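PDB 5J78: acetaldehyde dehydrogenase (Acetylating) from Geobacillus thermoglucosidasius, which probably catalyses the reversible, NAD-dependent conversion of acetaldehyde and coenzyme A into acetyl-coenzyme A. Local coordinates for residues Q259-S264 / G397-D402; K265-G270 / T424-I429; S275-L280 / S360-S365. All blocks are in the same frame, centred on the assembly; numbering follows the deposited sequence.

Contact 1. Residues Q259-S264 / G397-D402; sequences QLIIQS and GIHAED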
ATOM      1  N   GLN A 259      49.187  14.061  -2.097  1.00 24.28           N
ATOM      2  CA  GLN A 259      48.736  15.055  -3.057  1.00 26.60           C
ATOM      3  C   GLN A 259      47.505  14.577  -3.830  1.00 26.34           C
ATOM      4  O   GLN A 259      46.541  15.330  -4.009  1.00 23.04           O
ATOM      5  CB  GLN A 259      49.873  15.400  -4.022  1.00 28.06           C
ATOM      6  CG  GLN A 259      49.565  16.515  -5.000  1.00 36.30           C
ATOM      7  CD  GLN A 259      48.772  16.052  -6.212  1.00 57.24           C
ATOM      8  OE1 GLN A 259      49.150  15.090  -6.887  1.00 60.69           O
ATOM      9  NE2 GLN A 259      47.662  16.735  -6.492  1.00 60.39           N
ATOM     10  N   LEU A 260      47.532  13.337  -4.303  1.00 28.22           N
ATOM     11  CA  LEU A 260      46.392  12.810  -5.050  1.00 22.78           C
ATOM     12  C   LEU A 260      45.157  12.748  -4.142  1.00 21.63           C
ATOM     13  O   LEU A 260      44.051  13.113  -4.566  1.00 22.63           O
ATOM     14  CB  LEU A 260      46.710  11.423  -5.638  1.00 24.83           C
ATOM     15  CG  LEU A 260      47.746  11.410  -6.766  1.00 21.38           C
ATOM     16  CD1 LEU A 260      48.376  10.026  -6.963  1.00 17.78           C
ATOM     17  CD2 LEU A 260      47.142  11.917  -8.057  1.00 24.65           C
ATOM     18  N   ILE A 261      45.360  12.329  -2.891  1.00 22.10           N
ATOM     19  CA  ILE A 261      44.268  12.173  -1.930  1.00 17.02           C
ATOM     20  C   ILE A 261      43.644  13.517  -1.544  1.00 28.63           C
ATOM     21  O   ILE A 261      42.420  13.647  -1.476  1.00 22.01           O
ATOM     22  CB  ILE A 261      44.751  11.450  -0.657  1.00 18.57           C
ATOM     23  CG1 ILE A 261      44.983   9.960  -0.948  1.00 23.50           C
ATOM     24  CG2 ILE A 261      43.727  11.578   0.460  1.00 19.09           C
ATOM     25  CD1 ILE A 261      45.808   9.248   0.133  1.00 19.50           C
ATOM     26  N   ILE A 262      44.478  14.528  -1.311  1.00 19.36           N
ATOM     27  CA  ILE A 262      43.966  15.829  -0.882  1.00 23.61           C
ATOM     28  C   ILE A 262      43.244  16.501  -2.035  1.00 22.07           C
ATOM     29  O   ILE A 262      42.174  17.084  -1.855  1.00 22.49           O
ATOM     30  CB  ILE A 262      45.101  16.746  -0.339  1.00 25.63           C
ATOM     31  CG1 ILE A 262      45.526  16.262   1.040  1.00 26.32           C
ATOM     32  CG2 ILE A 262      44.636  18.188  -0.250  1.00 23.22           C
ATOM     33  CD1 ILE A 262      46.777  16.992   1.631  1.00 23.68           C
ATOM     34  N   GLN A 263      43.808  16.404  -3.230  1.00 17.89           N
ATOM     35  CA  GLN A 263      43.136  16.973  -4.383  1.00 21.86           C
ATOM     36  C   GLN A 263      41.743  16.337  -4.580  1.00 28.52           C
ATOM     37  O   GLN A 263      40.763  17.030  -4.858  1.00 19.58           O
ATOM     38  CB  GLN A 263      43.976  16.793  -5.650  1.00 23.79           C
ATOM     39  CG  GLN A 263      43.453  17.634  -6.819  1.00 34.16           C
ATOM     40  CD  GLN A 263      44.160  17.356  -8.139  1.00 51.36           C
ATOM     41  OE1 GLN A 263      45.011  16.464  -8.242  1.00 57.42           O
ATOM     42  NE2 GLN A 263      43.796  18.118  -9.160  1.00 38.41           N
ATOM     43  N   SER A 264      41.670  15.021  -4.425  1.00 24.49           N
ATOM     44  CA  SER A 264      40.426  14.283  -4.615  1.00 17.59           C
ATOM     45  C   SER A 264      39.430  14.558  -3.492  1.00 20.89           C
ATOM     46  O   SER A 264      38.245  14.791  -3.748  1.00 18.35           O
ATOM     47  CB  SER A 264      40.712  12.772  -4.704  1.00 23.38           C
ATOM     48  OG  SER A 264      39.532  12.011  -4.547  1.00 22.81           O
ATOM     49  N   GLY A 397      40.303   2.482  -2.742  1.00 18.82           N
ATOM     50  CA  GLY A 397      41.592   2.915  -3.248  1.00 18.03           C
ATOM     51  C   GLY A 397      42.774   2.263  -2.547  1.00 20.45           C
ATOM     52  O   GLY A 397      42.675   1.797  -1.402  1.00 23.23           O
ATOM     53  N   ILE A 398      43.900   2.229  -3.250  1.00 18.44           N
ATOM     54  CA  ILE A 398      45.170   1.831  -2.648  1.00 19.50           C
ATOM     55  C   ILE A 398      46.315   2.599  -3.303  1.00 28.63           C
ATOM     56  O   ILE A 398      46.310   2.796  -4.523  1.00 20.94           O
ATOM     57  CB  ILE A 398      45.422   0.297  -2.779  1.00 26.26           C
ATOM     58  CG1 ILE A 398      46.842  -0.055  -2.327  1.00 26.29           C
ATOM     59  CG2 ILE A 398      45.194  -0.175  -4.226  1.00 18.89           C
ATOM     60  CD1 ILE A 398      47.109  -1.556  -2.197  1.00 25.02           C
ATOM     61  N   HIS A 399      47.279   3.034  -2.484  1.00 27.64           N
ATOM     62  CA  HIS A 399      48.522   3.634  -2.976  1.00 26.69           C
ATOM     63  C   HIS A 399      49.707   2.743  -2.656  1.00 26.09           C
ATOM     64  O   HIS A 399      49.966   2.441  -1.491  1.00 29.02           O
ATOM     65  CB  HIS A 399      48.728   5.018  -2.373  1.00 27.78           C
ATOM     66  CG  HIS A 399      47.719   6.012  -2.839  1.00 24.96           C
ATOM     67  ND1 HIS A 399      47.883   6.756  -3.990  1.00 25.15           N
ATOM     68  CD2 HIS A 399      46.512   6.352  -2.338  1.00 16.76           C
ATOM     69  CE1 HIS A 399      46.827   7.533  -4.161  1.00 22.11           C
ATOM     70  NE2 HIS A 399      45.979   7.303  -3.174  1.00 21.97           N
ATOM     71  N   ALA A 400      50.444   2.347  -3.692  1.00 24.92           N
ATOM     72  CA  ALA A 400      51.475   1.331  -3.521  1.00 32.96           C
ATOM     73  C   ALA A 400      52.320   1.190  -4.775  1.00 30.06           C
ATOM     74  O   ALA A 400      51.851   1.468  -5.866  1.00 30.96           O
ATOM     75  CB  ALA A 400      50.828  -0.006  -3.153  1.00 21.55           C
ATOM     76  N   GLU A 401      53.582   0.786  -4.618  1.00 40.44           N
ATOM     77  CA  GLU A 401      54.428   0.487  -5.776  1.00 38.61           C
ATOM     78  C   GLU A 401      54.761  -1.005  -5.858  1.00 35.41           C
ATOM     79  O   GLU A 401      55.327  -1.480  -6.843  1.00 33.05           O
ATOM     80  CB  GLU A 401      55.705   1.326  -5.723  1.00 50.55           C
ATOM     81  CG  GLU A 401      55.444   2.836  -5.792  1.00 47.51           C
ATOM     82  CD  GLU A 401      54.722   3.259  -7.069  1.00 49.75           C
ATOM     83  OE1 GLU A 401      54.830   2.542  -8.089  1.00 56.99           O
ATOM     84  OE2 GLU A 401      54.041   4.309  -7.053  1.00 52.70           O
ATOM     85  N   ASP A 402      54.385  -1.737  -4.821  1.00 33.34           N
ATOM     86  CA  ASP A 402      54.579  -3.176  -4.768  1.00 39.96           C
ATOM     87  C   ASP A 402      53.422  -3.861  -5.500  1.00 32.97           C
ATOM     88  O   ASP A 402      52.323  -3.966  -4.958  1.00 35.31           O
ATOM     89  CB  ASP A 402      54.668  -3.634  -3.305  1.00 36.36           C
ATOM     90  CG  ASP A 402      55.086  -5.088  -3.162  1.00 50.40           C
ATOM     91  OD1 ASP A 402      54.782  -5.901  -4.058  1.00 46.41           O
ATOM     92  OD2 ASP A 402      55.705  -5.423  -2.130  1.00 54.84           O
TER
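The imidazole of His399 reaches from strand 395-399 to helix 254-265 and meets two successive aliphatic side chains, Leu260 and Ile261. These touches are van der Waals in kind, and the two segments bury 117 Å² between them. Leu260 comes in at the ring edge, near its plane, with CD1 4.1 Å from CE1 of His399. Ile261 approaches the same ring obliquely: its CG1 lies 3.6 Å from NE2 of His399, and its CD1 runs on to 3.9 Å from CD2 of His399. With CG1 anti to the carbonyl carbon (chi1 -73°), Ile261 brings the ethyl branch to the imidazole. The backbones stay well apart, CA of Ile261 and CA of His399 being 9.6 Å from each other, and the two side chains together bridge the interval. A serine in place of His399 would probably open a gap between helix and strand and take from Ile261 CG1 its contact with the ring.

A polar interaction runs along the helix: Gln259 NE2 donates to Gln263 OE1 (3.2 Å), from above the Gln263 carbonyl plane. Gln263 NE2 in turn binds Met473 O of the second subunit.

Strand 395-399 lies between strands 244-248 and 415-420 of the parallel sheet. Val246 touches His399 and Ile248 touches Ile261, which seats helix 254-265 against this part of the sheet.

Contact 2. Residues K265-G270 / T424-I429; sequences KTFDYG and TTFGGI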
ATOM      1  N   LYS A 265      39.915  14.518  -2.250  1.00 21.12           N
ATOM      2  CA  LYS A 265      39.055  14.665  -1.070  1.00 18.19           C
ATOM      3  C   LYS A 265      38.432  16.050  -0.966  1.00 25.08           C
ATOM      4  O   LYS A 265      37.259  16.189  -0.612  1.00 21.85           O
ATOM      5  CB  LYS A 265      39.852  14.354   0.202  1.00 21.94           C
ATOM      6  CG  LYS A 265      39.121  14.602   1.512  1.00 23.23           C
ATOM      7  CD  LYS A 265      37.777  13.900   1.556  1.00 19.20           C
ATOM      8  CE  LYS A 265      37.325  13.717   2.954  1.00 17.99           C
ATOM      9  NZ  LYS A 265      35.972  13.077   2.990  1.00 22.30           N
ATOM     10  N   THR A 266      39.213  17.079  -1.283  1.00 26.24           N
ATOM     11  CA  THR A 266      38.733  18.443  -1.121  1.00 23.16           C
ATOM     12  C   THR A 266      38.036  18.952  -2.382  1.00 19.06           C
ATOM     13  O   THR A 266      37.550  20.074  -2.410  1.00 19.34           O
ATOM     14  CB  THR A 266      39.892  19.401  -0.736  1.00 24.52           C
ATOM     15  OG1 THR A 266      40.839  19.492  -1.812  1.00 20.03           O
ATOM     16  CG2 THR A 266      40.588  18.894   0.528  1.00 18.84           C
ATOM     17  N   PHE A 267      37.977  18.125  -3.421  1.00 21.57           N
ATOM     18  CA  PHE A 267      37.337  18.552  -4.659  1.00 21.88           C
ATOM     19  C   PHE A 267      35.850  18.808  -4.409  1.00 18.86           C
ATOM     20  O   PHE A 267      35.127  17.955  -3.894  1.00 21.98           O
ATOM     21  CB  PHE A 267      37.536  17.515  -5.767  1.00 21.48           C
ATOM     22  CG  PHE A 267      36.936  17.917  -7.094  1.00 17.96           C
ATOM     23  CD1 PHE A 267      37.646  18.718  -7.981  1.00 25.11           C
ATOM     24  CD2 PHE A 267      35.678  17.464  -7.469  1.00 21.18           C
ATOM     25  CE1 PHE A 267      37.106  19.085  -9.223  1.00 22.59           C
ATOM     26  CE2 PHE A 267      35.120  17.827  -8.708  1.00 25.49           C
ATOM     27  CZ  PHE A 267      35.841  18.647  -9.584  1.00 18.25           C
ATOM     28  N   ASP A 268      35.421  20.010  -4.767  1.00 20.07           N
ATOM     29  CA  ASP A 268      34.090  20.507  -4.454  1.00 18.39           C
ATOM     30  C   ASP A 268      33.739  20.355  -2.976  1.00 17.96           C
ATOM     31  O   ASP A 268      32.585  20.097  -2.623  1.00 16.84           O
ATOM     32  CB  ASP A 268      33.052  19.796  -5.317  1.00 18.78           C
ATOM     33  CG  ASP A 268      31.792  20.619  -5.496  1.00 32.55           C
ATOM     34  OD1 ASP A 268      31.908  21.867  -5.493  1.00 19.79           O
ATOM     35  OD2 ASP A 268      30.697  20.031  -5.655  1.00 19.57           O
ATOM     36  N   TYR A 269      34.739  20.536  -2.117  1.00 15.67           N
ATOM     37  CA  TYR A 269      34.597  20.275  -0.685  1.00 19.39           C
ATOM     38  C   TYR A 269      33.975  18.894  -0.350  1.00 20.99           C
ATOM     39  O   TYR A 269      33.219  18.772   0.601  1.00 21.90           O
ATOM     40  CB  TYR A 269      33.772  21.396  -0.028  1.00 18.46           C
ATOM     41  CG  TYR A 269      34.425  22.762  -0.101  1.00 21.17           C
ATOM     42  CD1 TYR A 269      35.813  22.898  -0.073  1.00 20.76           C
ATOM     43  CD2 TYR A 269      33.656  23.915  -0.191  1.00 20.60           C
ATOM     44  CE1 TYR A 269      36.405  24.124  -0.143  1.00 30.81           C
ATOM     45  CE2 TYR A 269      34.245  25.162  -0.247  1.00 25.88           C
ATOM     46  CZ  TYR A 269      35.619  25.249  -0.221  1.00 35.26           C
ATOM     47  OH  TYR A 269      36.210  26.465  -0.296  1.00 25.23           O
ATOM     48  N   GLY A 270      34.322  17.861  -1.116  1.00 20.70           N
ATOM     49  CA  GLY A 270      34.056  16.477  -0.729  1.00 19.59           C
ATOM     50  C   GLY A 270      32.656  15.935  -1.019  1.00 18.94           C
ATOM     51  O   GLY A 270      32.207  14.958  -0.389  1.00 18.94           O
ATOM     52  N   THR A 424      40.467   8.956  -5.562  1.00 26.82           N
ATOM     53  CA  THR A 424      39.333   8.087  -5.791  1.00 22.11           C
ATOM     54  C   THR A 424      38.158   8.861  -6.379  1.00 27.74           C
ATOM     55  O   THR A 424      37.349   8.281  -7.113  1.00 20.66           O
ATOM     56  CB  THR A 424      38.918   7.364  -4.508  1.00 21.82           C
ATOM     57  OG1 THR A 424      38.651   8.309  -3.466  1.00 18.04           O
ATOM     58  CG2 THR A 424      40.033   6.407  -4.077  1.00 19.28           C
ATOM     59  N   THR A 425      38.063  10.158  -6.087  1.00 16.34           N
ATOM     60  CA  THR A 425      37.030  10.981  -6.724  1.00 12.83           C
ATOM     61  C   THR A 425      37.176  10.885  -8.227  1.00 22.10           C
ATOM     62  O   THR A 425      36.231  10.522  -8.942  1.00 21.95           O
ATOM     63  CB  THR A 425      37.099  12.461  -6.311  1.00 14.62           C
ATOM     64  OG1 THR A 425      36.716  12.585  -4.942  1.00 16.90           O
ATOM     65  CG2 THR A 425      36.159  13.319  -7.169  1.00 23.41           C
ATOM     66  N   PHE A 426      38.373  11.195  -8.701  1.00 21.03           N
ATOM     67  CA  PHE A 426      38.628  11.293 -10.138  1.00 25.67           C
ATOM     68  C   PHE A 426      38.785   9.923 -10.797  1.00 21.39           C
ATOM     69  O   PHE A 426      38.461   9.748 -11.980  1.00 18.20           O
ATOM     70  CB  PHE A 426      39.870  12.148 -10.375  1.00 19.56           C
ATOM     71  CG  PHE A 426      39.801  13.490  -9.712  1.00 20.82           C
ATOM     72  CD1 PHE A 426      38.707  14.319  -9.907  1.00 19.18           C
ATOM     73  CD2 PHE A 426      40.827  13.919  -8.873  1.00 32.39           C
ATOM     74  CE1 PHE A 426      38.628  15.556  -9.270  1.00 29.66           C
ATOM     75  CE2 PHE A 426      40.766  15.161  -8.242  1.00 33.68           C
ATOM     76  CZ  PHE A 426      39.666  15.978  -8.439  1.00 31.12           C
ATOM     77  N   GLY A 427      39.283   8.952 -10.041  1.00 17.21           N
ATOM     78  CA  GLY A 427      39.370   7.594 -10.551  1.00 20.37           C
ATOM     79  C   GLY A 427      37.988   6.984 -10.718  1.00 14.63           C
ATOM     80  O   GLY A 427      37.652   6.441 -11.765  1.00 19.02           O
ATOM     81  N   GLY A 428      37.168   7.110  -9.684  1.00 17.04           N
ATOM     82  CA  GLY A 428      35.875   6.461  -9.668  1.00 20.75           C
ATOM     83  C   GLY A 428      35.040   6.871 -10.846  1.00 22.61           C
ATOM     84  O   GLY A 428      34.417   6.028 -11.504  1.00 14.61           O
ATOM     85  N   ILE A 429      35.023   8.171 -11.119  1.00 18.72           N
ATOM     86  CA  ILE A 429      34.181   8.686 -12.193  1.00 14.39           C
ATOM     87  C   ILE A 429      34.817   8.505 -13.560  1.00 14.14           C
ATOM     88  O   ILE A 429      34.196   8.817 -14.557  1.00 18.36           O
ATOM     89  CB  ILE A 429      33.858  10.188 -11.988  1.00 15.66           C
ATOM     90  CG1 ILE A 429      35.116  11.031 -12.134  1.00 18.08           C
ATOM     91  CG2 ILE A 429      33.179  10.385 -10.622  1.00 14.66           C
ATOM     92  CD1 ILE A 429      34.855  12.535 -11.990  1.00 17.11           C
TER
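Phe426 presents its edge to the face of Phe267 in a T-shaped (edge-to-face) pair. The two ring planes stand at 80° with centroids 4.9 Å apart. The touching edge is CE1 and CZ of Phe426. CE1 sits 3.5 Å above the Phe267 plane and is displaced toward the rim, while the closest approach is Phe426 CZ to Phe267 CD1 at 3.4 Å. The stem of Phe267 joins in, its CB being 3.7 Å from Phe426 CZ.

In Phe267, CG is anti to the backbone N (chi1 -178°), which carries the ring toward helix 424-428. In Phe426, CG lies beside the backbone N (chi1 -54°), which swings the far end of the ring to the loop. Thr425 adds its methyl: CG2 is 4.2 Å from Phe267 CD2, oblique to the ring.

Around Phe267 the loop turns tightly, with Tyr269 N bonded to Thr266 O and Gly270 N to Phe267 O, and Asp91 and Leu94 of helix 89-107 also pack against Phe267. Met473 of the second subunit packs on Phe426. The loop follows helix 254-265 and leads toward the modified Cys273 and strand 276-282, while helix 424-428 follows strand 415-420.

Chemically the contact is apolar and buried, with C-H groups of one ring directed at the pi face of the other. Charge is dealt with next door, where Asp268 forms salt bridges to Lys92 and Lys95. The join of loop 265-270 to helix 424-428 therefore rests on ring shape and close packing.

Contact 3. Residues S275-L280 / S360-S365; sequences SEQALL and SIEKLS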
ATOM      1  N   SER A 275      34.591   9.945  -3.207  1.00 14.47           N
ATOM      2  CA  SER A 275      35.701  10.640  -2.574  1.00 16.53           C
ATOM      3  C   SER A 275      36.167   9.872  -1.332  1.00 21.06           C
ATOM      4  O   SER A 275      35.395   9.121  -0.730  1.00 19.03           O
ATOM      5  CB  SER A 275      35.288  12.070  -2.233  1.00 16.06           C
ATOM      6  OG  SER A 275      34.300  12.075  -1.234  1.00 21.54           O
ATOM      7  N   GLU A 276      37.435  10.042  -0.971  1.00 19.23           N
ATOM      8  CA  GLU A 276      38.030   9.317   0.150  1.00 14.25           C
ATOM      9  C   GLU A 276      37.299   9.655   1.445  1.00 16.01           C
ATOM     10  O   GLU A 276      36.868  10.787   1.613  1.00 23.49           O
ATOM     11  CB  GLU A 276      39.508   9.660   0.262  1.00 17.08           C
ATOM     12  CG  GLU A 276      40.322   9.245  -0.936  1.00 20.45           C
ATOM     13  CD  GLU A 276      40.361  10.260  -2.077  1.00 20.71           C
ATOM     14  OE1 GLU A 276      39.520  11.185  -2.133  1.00 18.47           O
ATOM     15  OE2 GLU A 276      41.249  10.103  -2.946  1.00 22.08           O
ATOM     16  N   GLN A 277      37.122   8.676   2.333  1.00 20.04           N
ATOM     17  CA  GLN A 277      36.509   8.915   3.649  1.00 15.72           C
ATOM     18  C   GLN A 277      37.391   8.472   4.823  1.00 19.30           C
ATOM     19  O   GLN A 277      37.276   9.002   5.933  1.00 26.44           O
ATOM     20  CB  GLN A 277      35.164   8.213   3.743  1.00 20.26           C
ATOM     21  CG  GLN A 277      34.178   8.674   2.695  1.00 18.34           C
ATOM     22  CD  GLN A 277      33.787  10.135   2.844  1.00 24.88           C
ATOM     23  OE1 GLN A 277      33.929  10.722   3.919  1.00 20.97           O
ATOM     24  NE2 GLN A 277      33.265  10.723   1.766  1.00 24.22           N
ATOM     25  N   ALA A 278      38.283   7.525   4.576  1.00 18.76           N
ATOM     26  CA  ALA A 278      39.154   7.011   5.624  1.00 18.57           C
ATOM     27  C   ALA A 278      40.453   6.572   4.993  1.00 24.34           C
ATOM     28  O   ALA A 278      40.452   5.968   3.926  1.00 23.98           O
ATOM     29  CB  ALA A 278      38.497   5.854   6.375  1.00 22.06           C
ATOM     30  N   LEU A 279      41.566   6.924   5.628  1.00 23.76           N
ATOM     31  CA  LEU A 279      42.862   6.432   5.196  1.00 19.26           C
ATOM     32  C   LEU A 279      43.277   5.318   6.134  1.00 18.21           C
ATOM     33  O   LEU A 279      43.078   5.415   7.342  1.00 23.79           O
ATOM     34  CB  LEU A 279      43.918   7.531   5.188  1.00 23.90           C
ATOM     35  CG  LEU A 279      43.659   8.751   4.316  1.00 24.33           C
ATOM     36  CD1 LEU A 279      44.875   9.673   4.424  1.00 26.49           C
ATOM     37  CD2 LEU A 279      43.399   8.356   2.877  1.00 19.51           C
ATOM     38  N   LEU A 280      43.836   4.261   5.558  1.00 22.94           N
ATOM     39  CA  LEU A 280      44.398   3.144   6.313  1.00 21.82           C
ATOM     40  C   LEU A 280      45.897   3.172   6.037  1.00 27.04           C
ATOM     41  O   LEU A 280      46.305   3.066   4.878  1.00 28.24           O
ATOM     42  CB  LEU A 280      43.772   1.812   5.881  1.00 28.50           C
ATOM     43  CG  LEU A 280      42.289   1.857   5.510  1.00 26.44           C
ATOM     44  CD1 LEU A 280      41.885   0.499   4.980  1.00 30.60           C
ATOM     45  CD2 LEU A 280      41.408   2.250   6.689  1.00 26.04           C
ATOM     46  N   SER A 360      33.806   7.383  11.135  1.00 26.65           N
ATOM     47  CA  SER A 360      33.946   6.207  10.281  1.00 27.00           C
ATOM     48  C   SER A 360      32.905   6.155   9.153  1.00 20.06           C
ATOM     49  O   SER A 360      33.055   5.347   8.241  1.00 27.16           O
ATOM     50  CB  SER A 360      33.848   4.920  11.099  1.00 33.96           C
ATOM     51  OG  SER A 360      32.533   4.738  11.573  1.00 32.10           O
ATOM     52  N   ILE A 361      31.867   6.996   9.216  1.00 20.55           N
ATOM     53  CA  ILE A 361      30.829   7.004   8.178  1.00 25.10           C
ATOM     54  C   ILE A 361      31.202   7.920   7.011  1.00 27.11           C
ATOM     55  O   ILE A 361      32.264   8.583   7.024  1.00 21.96           O
ATOM     56  CB  ILE A 361      29.437   7.422   8.747  1.00 24.03           C
ATOM     57  CG1 ILE A 361      29.365   8.920   9.115  1.00 24.58           C
ATOM     58  CG2 ILE A 361      29.096   6.567   9.957  1.00 30.89           C
ATOM     59  CD1 ILE A 361      27.938   9.459   9.254  1.00 20.37           C
ATOM     60  N   GLU A 362      30.328   7.936   6.000  1.00 17.91           N
ATOM     61  CA  GLU A 362      30.510   8.759   4.820  1.00 21.41           C
ATOM     62  C   GLU A 362      30.197  10.192   5.220  1.00 21.51           C
ATOM     63  O   GLU A 362      29.099  10.485   5.701  1.00 18.55           O
ATOM     64  CB  GLU A 362      29.603   8.307   3.652  1.00 19.82           C
ATOM     65  CG  GLU A 362      29.973   8.991   2.333  1.00 21.61           C
ATOM     66  CD  GLU A 362      28.947   8.856   1.218  1.00 28.74           C
ATOM     67  OE1 GLU A 362      27.807   8.411   1.471  1.00 21.94           O
ATOM     68  OE2 GLU A 362      29.309   9.202   0.068  1.00 21.33           O
ATOM     69  N   LYS A 363      31.144  11.095   4.999  1.00 21.46           N
ATOM     70  CA  LYS A 363      31.023  12.444   5.559  1.00 19.26           C
ATOM     71  C   LYS A 363      30.718  13.523   4.519  1.00 22.78           C
ATOM     72  O   LYS A 363      30.285  14.623   4.880  1.00 24.72           O
ATOM     73  CB  LYS A 363      32.318  12.782   6.329  1.00 18.46           C
ATOM     74  CG  LYS A 363      32.504  11.858   7.544  1.00 23.31           C
ATOM     75  CD  LYS A 363      33.901  11.904   8.163  1.00 21.71           C
ATOM     76  CE  LYS A 363      34.948  11.253   7.289  1.00 24.84           C
ATOM     77  NZ  LYS A 363      34.878   9.763   7.309  1.00 24.09           N
ATOM     78  N   LEU A 364      30.935  13.198   3.244  1.00 18.76           N
ATOM     79  CA  LEU A 364      30.616  14.099   2.131  1.00 19.23           C
ATOM     80  C   LEU A 364      31.084  15.526   2.429  1.00 24.68           C
ATOM     81  O   LEU A 364      30.365  16.500   2.225  1.00 20.52           O
ATOM     82  CB  LEU A 364      29.112  14.082   1.830  1.00 20.67           C
ATOM     83  CG  LEU A 364      28.577  12.858   1.056  1.00 24.22           C
ATOM     84  CD1 LEU A 364      27.059  12.911   0.936  1.00 27.06           C
ATOM     85  CD2 LEU A 364      29.196  12.745  -0.325  1.00 23.94           C
ATOM     86  N   SER A 365      32.305  15.632   2.930  1.00 17.97           N
ATOM     87  CA  SER A 365      32.867  16.923   3.322  1.00 23.45           C
ATOM     88  C   SER A 365      34.362  16.727   3.571  1.00 16.92           C
ATOM     89  O   SER A 365      34.848  15.584   3.600  1.00 21.07           O
ATOM     90  CB  SER A 365      32.161  17.476   4.566  1.00 19.32           C
ATOM     91  OG  SER A 365      32.350  16.608   5.670  1.00 20.32           O
TER
HETATM   92  O   HOH W   1      33.843  13.447   1.019  1.00 17.37           O
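The side-chain amide of Gln277 has loop 360-365 over one face. Lys363 N donates to Gln277 OE1 (3.0 Å) from well above the carbonyl plane, and on that same face CG of Glu362 lies 3.8 Å from Gln277 NE2. The Glu362 carboxylate is turned 85° from the amide plane. From the opposite face, Lys265 NZ makes a weak bond to OE1. At the nitrogen end a water accepts from Gln277 NE2 (2.9 Å) and donates to Ser275 OG (2.7 Å), with a weak third bond from Ser365 N.

Lys363 slides past Gln277 in the opposite direction, and its chain bends at chi3 and chi4 (-71° and -75°), which folds the amine back to the strand. The strongest partner of NZ is Phe359 O, just before the loop; NZ also donates to Gln277 O (2.9 Å) and to Ile361 O (2.9 Å), the latter almost in line with the C=O bond. The buried ammonium is thus gripped by three backbone carbonyls.

Strand 276-282 runs between strands 244-248 and 367-373 of the parallel sheet, and loop 360-365 leads into strand 367-373, so amide and ammonium join a sheet strand to the loop before its neighbour, beside the modified Cys273.

Contacts 1 and 2 have centres 12 Å apart, contacts 1 and 3 14 Å, and contacts 2 and 3 11 Å. Along the chain 259-264, 265-270 and 275-280 come first, then 360-365, 397-402 and 424-429; contact 3 is nested inside the other two, whose segments alternate. Contacts 1 and 3 reach the same seven-stranded parallel sheet through strands 395-399 and 276-282, and helix 254-265 joins strands 244-248 and 276-282 as a beta-alpha-beta crossover. Polar bonds tie the sites together: Ser264 OG meets Glu276 OE1 and Thr425 N, and Lys265 NZ meets Glu276 O. Position 273, found here as 3-sulfinoalanine, lies between 265-270 and 275-280, so contacts 2 and 3 pack the chain on either side of it.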